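Local coordinates for periplasmic cell division protein (SufI) (Aquifex aeolicus, PDB 6SYY) that is a multicopper oxidase that probably oxidises its substrates at a mononuclear copper and reduces dioxygen at a trinuclear copper cluster, at residues H120-P125 against I178-E183; T386-D391 against L475-T480. All coordinates share one frame; numbering follows the deposited sequence.

Interaction 1: H120-P125 against I178-E183. With CU (copper (II) ion), chain E.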
ATOM      1  N   HIS A 120      -4.612   3.456   5.277  1.00 30.04           N
ATOM      2  CA  HIS A 120      -3.159   3.345   5.205  1.00 29.27           C
ATOM      3  C   HIS A 120      -2.565   4.545   4.482  1.00 42.81           C
ATOM      4  O   HIS A 120      -2.907   4.825   3.327  1.00 30.10           O
ATOM      5  CB  HIS A 120      -2.783   2.035   4.505  1.00 26.75           C
ATOM      6  CG  HIS A 120      -1.308   1.763   4.438  1.00 34.78           C
ATOM      7  ND1 HIS A 120      -0.779   0.507   4.647  1.00 35.51           N
ATOM      8  CD2 HIS A 120      -0.256   2.568   4.149  1.00 37.92           C
ATOM      9  CE1 HIS A 120       0.534   0.554   4.507  1.00 48.46           C
ATOM     10  NE2 HIS A 120       0.877   1.793   4.204  1.00 33.37           N
ATOM     11  N   GLY A 121      -1.669   5.251   5.168  1.00 33.52           N
ATOM     12  CA  GLY A 121      -1.017   6.422   4.628  1.00 32.59           C
ATOM     13  C   GLY A 121      -1.609   7.742   5.075  1.00 25.11           C
ATOM     14  O   GLY A 121      -0.986   8.786   4.847  1.00 40.54           O
ATOM     15  N   PHE A 122      -2.780   7.728   5.709  1.00 41.45           N
ATOM     16  CA  PHE A 122      -3.425   8.967   6.124  1.00 20.11           C
ATOM     17  C   PHE A 122      -2.733   9.574   7.340  1.00 44.42           C
ATOM     18  O   PHE A 122      -2.296   8.867   8.253  1.00 32.56           O
ATOM     19  CB  PHE A 122      -4.902   8.724   6.459  1.00 31.26           C
ATOM     20  CG  PHE A 122      -5.806   8.656   5.259  1.00 42.43           C
ATOM     21  CD1 PHE A 122      -5.317   8.312   4.008  1.00 28.78           C
ATOM     22  CD2 PHE A 122      -7.155   8.945   5.383  1.00 29.19           C
ATOM     23  CE1 PHE A 122      -6.158   8.250   2.908  1.00 29.34           C
ATOM     24  CE2 PHE A 122      -8.001   8.885   4.287  1.00 46.40           C
ATOM     25  CZ  PHE A 122      -7.501   8.538   3.048  1.00 32.87           C
ATOM     26  N   ARG A 123      -2.631  10.900   7.342  1.00 33.29           N
ATOM     27  CA  ARG A 123      -2.410  11.661   8.565  1.00 34.44           C
ATOM     28  C   ARG A 123      -3.782  11.941   9.165  1.00 26.41           C
ATOM     29  O   ARG A 123      -4.541  12.761   8.641  1.00 51.01           O
ATOM     30  CB  ARG A 123      -1.660  12.958   8.279  1.00 23.57           C
ATOM     31  CG  ARG A 123      -0.269  12.766   7.731  1.00 25.33           C
ATOM     32  CD  ARG A 123       0.257  14.051   7.112  1.00 35.53           C
ATOM     33  NE  ARG A 123       1.605  13.869   6.592  1.00 41.72           N
ATOM     34  CZ  ARG A 123       2.703  14.293   7.206  1.00 70.34           C
ATOM     35  NH1 ARG A 123       2.606  14.944   8.358  1.00 49.57           N
ATOM     36  NH2 ARG A 123       3.895  14.074   6.663  1.00 42.99           N
ATOM     37  N   ALA A 124      -4.109  11.245  10.247  1.00 30.73           N
ATOM     38  CA  ALA A 124      -5.426  11.323  10.857  1.00 36.39           C
ATOM     39  C   ALA A 124      -5.290  11.299  12.371  1.00 38.36           C
ATOM     40  O   ALA A 124      -4.294  10.786  12.899  1.00 31.55           O
ATOM     41  CB  ALA A 124      -6.315  10.155  10.407  1.00 19.66           C
ATOM     42  N   PRO A 125      -6.259  11.858  13.095  1.00 37.46           N
ATOM     43  CA  PRO A 125      -6.344  11.564  14.528  1.00 24.38           C
ATOM     44  C   PRO A 125      -6.520  10.064  14.706  1.00 32.54           C
ATOM     45  O   PRO A 125      -7.249   9.416  13.953  1.00 36.52           O
ATOM     46  CB  PRO A 125      -7.577  12.350  14.991  1.00 33.44           C
ATOM     47  CG  PRO A 125      -7.816  13.368  13.921  1.00 33.24           C
ATOM     48  CD  PRO A 125      -7.351  12.737  12.643  1.00 35.81           C
ATOM     49  N   ILE A 178      -7.321   4.126  -2.614  1.00 26.98           N
ATOM     50  CA  ILE A 178      -7.772   5.503  -2.455  1.00 39.14           C
ATOM     51  C   ILE A 178      -6.927   6.385  -3.365  1.00 31.77           C
ATOM     52  O   ILE A 178      -5.704   6.217  -3.441  1.00 27.82           O
ATOM     53  CB  ILE A 178      -7.654   5.964  -0.986  1.00 30.36           C
ATOM     54  CG1 ILE A 178      -8.567   5.133  -0.084  1.00 26.69           C
ATOM     55  CG2 ILE A 178      -7.957   7.454  -0.848  1.00 21.73           C
ATOM     56  CD1 ILE A 178      -8.371   5.410   1.391  1.00 26.00           C
ATOM     57  N   ILE A 179      -7.574   7.319  -4.061  1.00 29.97           N
ATOM     58  CA  ILE A 179      -6.876   8.325  -4.858  1.00 37.71           C
ATOM     59  C   ILE A 179      -7.232   9.696  -4.304  1.00 22.71           C
ATOM     60  O   ILE A 179      -8.392  10.125  -4.386  1.00 40.68           O
ATOM     61  CB  ILE A 179      -7.221   8.240  -6.348  1.00 23.84           C
ATOM     62  CG1 ILE A 179      -6.618   6.984  -6.972  1.00 19.22           C
ATOM     63  CG2 ILE A 179      -6.701   9.473  -7.064  1.00 23.66           C
ATOM     64  CD1 ILE A 179      -6.972   6.819  -8.434  1.00 19.45           C
ATOM     65  N   ILE A 180      -6.237  10.390  -3.756  1.00 28.05           N
ATOM     66  CA  ILE A 180      -6.392  11.769  -3.312  1.00 20.21           C
ATOM     67  C   ILE A 180      -5.965  12.689  -4.442  1.00 35.65           C
ATOM     68  O   ILE A 180      -5.010  12.399  -5.173  1.00 28.44           O
ATOM     69  CB  ILE A 180      -5.574  12.034  -2.034  1.00 20.63           C
ATOM     70  CG1 ILE A 180      -6.110  11.199  -0.875  1.00 32.24           C
ATOM     71  CG2 ILE A 180      -5.611  13.507  -1.665  1.00 26.21           C
ATOM     72  CD1 ILE A 180      -5.370  11.439   0.427  1.00 29.96           C
ATOM     73  N   GLU A 181      -6.684  13.793  -4.599  1.00 26.94           N
ATOM     74  CA  GLU A 181      -6.376  14.789  -5.610  1.00 33.14           C
ATOM     75  C   GLU A 181      -6.105  16.128  -4.942  1.00 42.96           C
ATOM     76  O   GLU A 181      -6.778  16.501  -3.974  1.00 28.20           O
ATOM     77  CB  GLU A 181      -7.523  14.915  -6.614  1.00 32.87           C
ATOM     78  CG  GLU A 181      -7.751  13.648  -7.426  1.00 38.61           C
ATOM     79  CD  GLU A 181      -8.938  13.759  -8.363  1.00 89.16           C
ATOM     80  OE1 GLU A 181     -10.042  14.111  -7.891  1.00 88.62           O
ATOM     81  OE2 GLU A 181      -8.764  13.499  -9.573  1.00 67.67           O
ATOM     82  N   ASP A 182      -5.094  16.829  -5.445  1.00 28.99           N
ATOM     83  CA  ASP A 182      -4.818  18.202  -5.051  1.00 30.58           C
ATOM     84  C   ASP A 182      -4.487  18.979  -6.320  1.00 33.34           C
ATOM     85  O   ASP A 182      -4.671  18.485  -7.436  1.00 36.41           O
ATOM     86  CB  ASP A 182      -3.705  18.274  -3.989  1.00 25.40           C
ATOM     87  CG  ASP A 182      -2.356  17.732  -4.479  1.00 47.64           C
ATOM     88  OD1 ASP A 182      -2.117  17.651  -5.702  1.00 35.24           O
ATOM     89  OD2 ASP A 182      -1.520  17.367  -3.621  1.00 35.55           O
ATOM     90  N   GLU A 183      -3.976  20.197  -6.146  1.00 29.26           N
ATOM     91  CA  GLU A 183      -3.681  21.036  -7.299  1.00 25.14           C
ATOM     92  C   GLU A 183      -2.562  20.452  -8.157  1.00 38.44           C
ATOM     93  O   GLU A 183      -2.586  20.603  -9.385  1.00 31.44           O
ATOM     94  CB  GLU A 183      -3.335  22.449  -6.829  1.00 29.12           C
ATOM     95  CG  GLU A 183      -3.211  23.475  -7.944  1.00 93.60           C
ATOM     96  CD  GLU A 183      -2.991  24.880  -7.416  1.00 93.41           C
ATOM     97  OE1 GLU A 183      -2.955  25.051  -6.179  1.00102.71           O
ATOM     98  OE2 GLU A 183      -2.857  25.812  -8.237  1.00101.11           O
TER
HETATM   99 CU    CU E 704      -1.563  -1.148   5.356  0.60 38.83          CU

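Interaction 2: T386-D391 against L475-T480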
ATOM      1  N   THR A 386       9.665  18.877   0.120  1.00 35.63           N
ATOM      2  CA  THR A 386      10.581  19.621   0.973  1.00 51.41           C
ATOM      3  C   THR A 386      11.423  18.653   1.795  1.00 44.57           C
ATOM      4  O   THR A 386      10.862  17.827   2.524  1.00 43.03           O
ATOM      5  CB  THR A 386       9.808  20.554   1.893  1.00 53.80           C
ATOM      6  OG1 THR A 386       8.901  21.344   1.114  1.00 70.25           O
ATOM      7  CG2 THR A 386      10.765  21.475   2.631  1.00 92.99           C
ATOM      8  N   PRO A 387      12.752  18.703   1.703  1.00 46.67           N
ATOM      9  CA  PRO A 387      13.576  17.815   2.531  1.00 41.59           C
ATOM     10  C   PRO A 387      13.431  18.161   4.004  1.00 38.92           C
ATOM     11  O   PRO A 387      13.290  19.327   4.377  1.00 49.78           O
ATOM     12  CB  PRO A 387      15.003  18.075   2.029  1.00 44.17           C
ATOM     13  CG  PRO A 387      14.837  18.718   0.687  1.00 52.58           C
ATOM     14  CD  PRO A 387      13.568  19.511   0.783  1.00 38.95           C
ATOM     15  N   ILE A 388      13.453  17.130   4.842  1.00 40.84           N
ATOM     16  CA  ILE A 388      13.352  17.323   6.284  1.00 30.38           C
ATOM     17  C   ILE A 388      14.702  17.783   6.814  1.00 38.65           C
ATOM     18  O   ILE A 388      15.743  17.197   6.492  1.00 38.62           O
ATOM     19  CB  ILE A 388      12.895  16.027   6.974  1.00 28.31           C
ATOM     20  CG1 ILE A 388      11.516  15.612   6.461  1.00 34.82           C
ATOM     21  CG2 ILE A 388      12.891  16.197   8.486  1.00 28.69           C
ATOM     22  CD1 ILE A 388      11.038  14.284   6.992  1.00 37.49           C
ATOM     23  N   ASN A 389      14.693  18.846   7.616  1.00 41.00           N
ATOM     24  CA  ASN A 389      15.910  19.308   8.274  1.00 39.28           C
ATOM     25  C   ASN A 389      16.201  18.374   9.439  1.00 36.92           C
ATOM     26  O   ASN A 389      15.440  18.327  10.410  1.00 54.01           O
ATOM     27  CB  ASN A 389      15.760  20.750   8.743  1.00 39.64           C
ATOM     28  CG  ASN A 389      17.018  21.282   9.396  1.00 42.92           C
ATOM     29  OD1 ASN A 389      18.075  20.655   9.342  1.00 67.64           O
ATOM     30  ND2 ASN A 389      16.913  22.452  10.013  1.00 70.52           N
ATOM     31  N   THR A 390      17.299  17.628   9.343  1.00 39.13           N
ATOM     32  CA  THR A 390      17.623  16.586  10.304  1.00 45.56           C
ATOM     33  C   THR A 390      18.648  17.022  11.338  1.00 40.51           C
ATOM     34  O   THR A 390      19.046  16.204  12.174  1.00 41.71           O
ATOM     35  CB  THR A 390      18.131  15.338   9.577  1.00 42.49           C
ATOM     36  OG1 THR A 390      19.250  15.687   8.754  1.00 61.30           O
ATOM     37  CG2 THR A 390      17.036  14.748   8.704  1.00 36.45           C
ATOM     38  N   ASP A 391      19.091  18.276  11.303  1.00 44.24           N
ATOM     39  CA  ASP A 391      20.066  18.751  12.275  1.00 57.94           C
ATOM     40  C   ASP A 391      19.459  18.734  13.671  1.00 75.69           C
ATOM     41  O   ASP A 391      18.334  19.204  13.875  1.00 66.56           O
ATOM     42  CB  ASP A 391      20.531  20.162  11.917  1.00 56.48           C
ATOM     43  CG  ASP A 391      21.025  20.270  10.489  1.00 89.75           C
ATOM     44  OD1 ASP A 391      21.125  19.225   9.811  1.00102.64           O
ATOM     45  OD2 ASP A 391      21.308  21.402  10.042  1.00 78.43           O
ATOM     46  N   LEU A 475      12.456   7.331  -2.925  1.00 28.14           N
ATOM     47  CA  LEU A 475      12.459   8.782  -2.871  1.00 33.09           C
ATOM     48  C   LEU A 475      11.105   9.314  -2.410  1.00 29.93           C
ATOM     49  O   LEU A 475      10.140   8.571  -2.220  1.00 31.71           O
ATOM     50  CB  LEU A 475      12.824   9.360  -4.238  1.00 26.31           C
ATOM     51  CG  LEU A 475      14.153   8.863  -4.808  1.00 30.68           C
ATOM     52  CD1 LEU A 475      14.380   9.398  -6.209  1.00 27.06           C
ATOM     53  CD2 LEU A 475      15.307   9.252  -3.893  1.00 24.80           C
ATOM     54  N   GLY A 476      11.046  10.629  -2.226  1.00 24.01           N
ATOM     55  CA  GLY A 476       9.799  11.273  -1.881  1.00 22.33           C
ATOM     56  C   GLY A 476       9.330  10.965  -0.468  1.00 28.44           C
ATOM     57  O   GLY A 476      10.089  10.527   0.402  1.00 29.94           O
ATOM     58  N   TRP A 477       8.042  11.221  -0.249  1.00 31.51           N
ATOM     59  CA  TRP A 477       7.388  10.963   1.030  1.00 24.96           C
ATOM     60  C   TRP A 477       6.917   9.514   1.041  1.00 36.32           C
ATOM     61  O   TRP A 477       6.033   9.138   0.267  1.00 25.91           O
ATOM     62  CB  TRP A 477       6.214  11.917   1.242  1.00 23.60           C
ATOM     63  CG  TRP A 477       6.599  13.354   1.499  1.00 29.97           C
ATOM     64  CD1 TRP A 477       6.477  14.406   0.634  1.00 24.19           C
ATOM     65  CD2 TRP A 477       7.152  13.893   2.710  1.00 28.33           C
ATOM     66  NE1 TRP A 477       6.924  15.563   1.229  1.00 31.96           N
ATOM     67  CE2 TRP A 477       7.344  15.275   2.502  1.00 66.19           C
ATOM     68  CE3 TRP A 477       7.502  13.341   3.947  1.00 30.65           C
ATOM     69  CZ2 TRP A 477       7.873  16.112   3.488  1.00 33.46           C
ATOM     70  CZ3 TRP A 477       8.031  14.176   4.924  1.00 30.88           C
ATOM     71  CH2 TRP A 477       8.210  15.544   4.687  1.00 29.66           C
ATOM     72  N   LYS A 478       7.508   8.700   1.909  1.00 27.45           N
ATOM     73  CA  LYS A 478       7.185   7.286   2.005  1.00 31.50           C
ATOM     74  C   LYS A 478       6.424   7.013   3.296  1.00 29.48           C
ATOM     75  O   LYS A 478       6.464   7.809   4.236  1.00 35.13           O
ATOM     76  CB  LYS A 478       8.463   6.441   1.964  1.00 19.49           C
ATOM     77  CG  LYS A 478       9.309   6.653   0.721  1.00 43.47           C
ATOM     78  CD  LYS A 478       8.773   5.847  -0.448  1.00 33.73           C
ATOM     79  CE  LYS A 478       8.970   4.361  -0.207  1.00 28.78           C
ATOM     80  NZ  LYS A 478       8.264   3.543  -1.229  1.00 26.50           N
ATOM     81  N   ASP A 479       5.715   5.875   3.336  1.00 22.78           N
ATOM     82  CA  ASP A 479       5.230   5.341   4.604  1.00 47.70           C
ATOM     83  C   ASP A 479       5.562   3.867   4.809  1.00 23.61           C
ATOM     84  O   ASP A 479       5.259   3.329   5.879  1.00 31.01           O
ATOM     85  CB  ASP A 479       3.713   5.571   4.776  1.00 27.10           C
ATOM     86  CG  ASP A 479       2.869   4.839   3.748  1.00 25.22           C
ATOM     87  OD1 ASP A 479       3.054   3.620   3.543  1.00 35.58           O
ATOM     88  OD2 ASP A 479       1.977   5.491   3.169  1.00 58.03           O
ATOM     89  N   THR A 480       6.189   3.208   3.832  1.00 24.59           N
ATOM     90  CA  THR A 480       6.629   1.820   3.956  1.00 24.27           C
ATOM     91  C   THR A 480       7.989   1.680   3.287  1.00 26.29           C
ATOM     92  O   THR A 480       8.107   1.915   2.080  1.00 29.56           O
ATOM     93  CB  THR A 480       5.620   0.860   3.310  1.00 28.63           C
ATOM     94  OG1 THR A 480       4.310   1.088   3.849  1.00 33.58           O
ATOM     95  CG2 THR A 480       6.029  -0.584   3.558  1.00 31.60           C
TER
HETATM   96  O   HOH W   1       6.552  18.356   0.421  1.00 39.25           O

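Interaction 1: H120-P125 against I178-E183
In the N-terminal cupredoxin-like domain of this multicopper oxidase, the loop that leaves copper-binding strand 117-120 packs its Phe-122 ring against Ile-178 and Ile-180 of strand 176-181, two residues on from a ligand of the trinuclear copper cluster. The touching is done by one end of the phenyl ring. Phe-122 CZ reaches Ile-178 CD1 at 3.6 Å, and CE1 of the same ring lies 3.9 Å from that methyl. The branch methyl joins in more loosely, with Ile-178 CG2 4.1 Å from Phe-122 CZ. Further along the strand, Ile-180 CD1 approaches Phe-122 CE1 to 4.1 Å. Both CD1 methyls meet the ring obliquely; the Ile-178 and Phe-122 side chains come from opposite directions, whereas Ile-180 slants across the phenylalanine side chain. Both CG1-CD1 arms are extended (chi2 173° in Ile-178, -179° in Ile-180), which brings each CD1 to the ring. No hydrogen bond joins the two segments, and all three touching residues are buried, so this is purely apolar packing. The copper ligand, His-120, binds the ion through ND1 at 2.0 Å, sharing it with His-159 and His-510. With CG anti to the backbone N (chi1 -177°), the imidazole turns toward the metal. Ile-178 and Ile-180 alternate with Ile-179, whose side chain points away from Phe-122 and touches Val-94 and Phe-96 of strand 94-98. Strand 176-181 runs between strands 94-98 and 154-160, and Phe-122 is further enclosed by Leu-97 of the former, by Phe-147 of strand 147-148 and by Ile-149 in a loop.

Interaction 2: T386-D391 against L475-T480
Apolar packing between Ile-388 and the indole of Trp-477 is the direct side-chain part of this contact between two loops. The six-membered ring of the tryptophan does the touching: Ile-388 CD1 lies 3.7 Å from Trp-477 CZ3, and Ile-388 CG1 lies 3.8 Å from Trp-477 CH2. The isoleucine comes at the ring aslant, its CG1-CD1 arm extended (chi2 175°) so that two successive carbons rest against the indole. The backbone adds a further approach, with Thr-386 O 3.6 Å from Trp-477 CZ2; that oxygen also accepts a hydrogen bond from Gln-461, whose OE1 in turn takes the N-H of Ile-388. Polar linkage across the loops is indirect. One water, in the plane of the indole at its edge, accepts from Trp-477 NE1 at 2.9 Å and from Thr-386 N at 3.2 Å. Within segment 386-391, Asn-389 OD1 receives the N-H of Asp-391 in an Asx turn, the donor standing above the carbonyl plane. Loop is thus joined to loop near the surface by a few apolar contacts, one carbonyl oxygen lying near the indole, and a water bridge, which satisfies the indole N-H without any direct hydrogen bond between the segments.

Overall arrangement
From the N terminus, interaction 1 comes first: it closes the 52-residue excursion between 120-125 and 178-183, tying the loop after strand 117-120 to strand 176-181 of the N-terminal domain. Interaction 2 opens only later, closing a longer excursion of 83 residues and joining the loop before strand 394-402 to the loop before strand 480-483 in the C-terminal domain. The two therefore follow in series, neither nested nor crossed, with centres about 17 Å apart. In space they meet where the two domains face each other at the trinuclear cluster: His-120 NE2 and Asp-479 OD1 are 2.9 Å apart, a probable hydrogen bond, and Gly-121 packs against Asp-479.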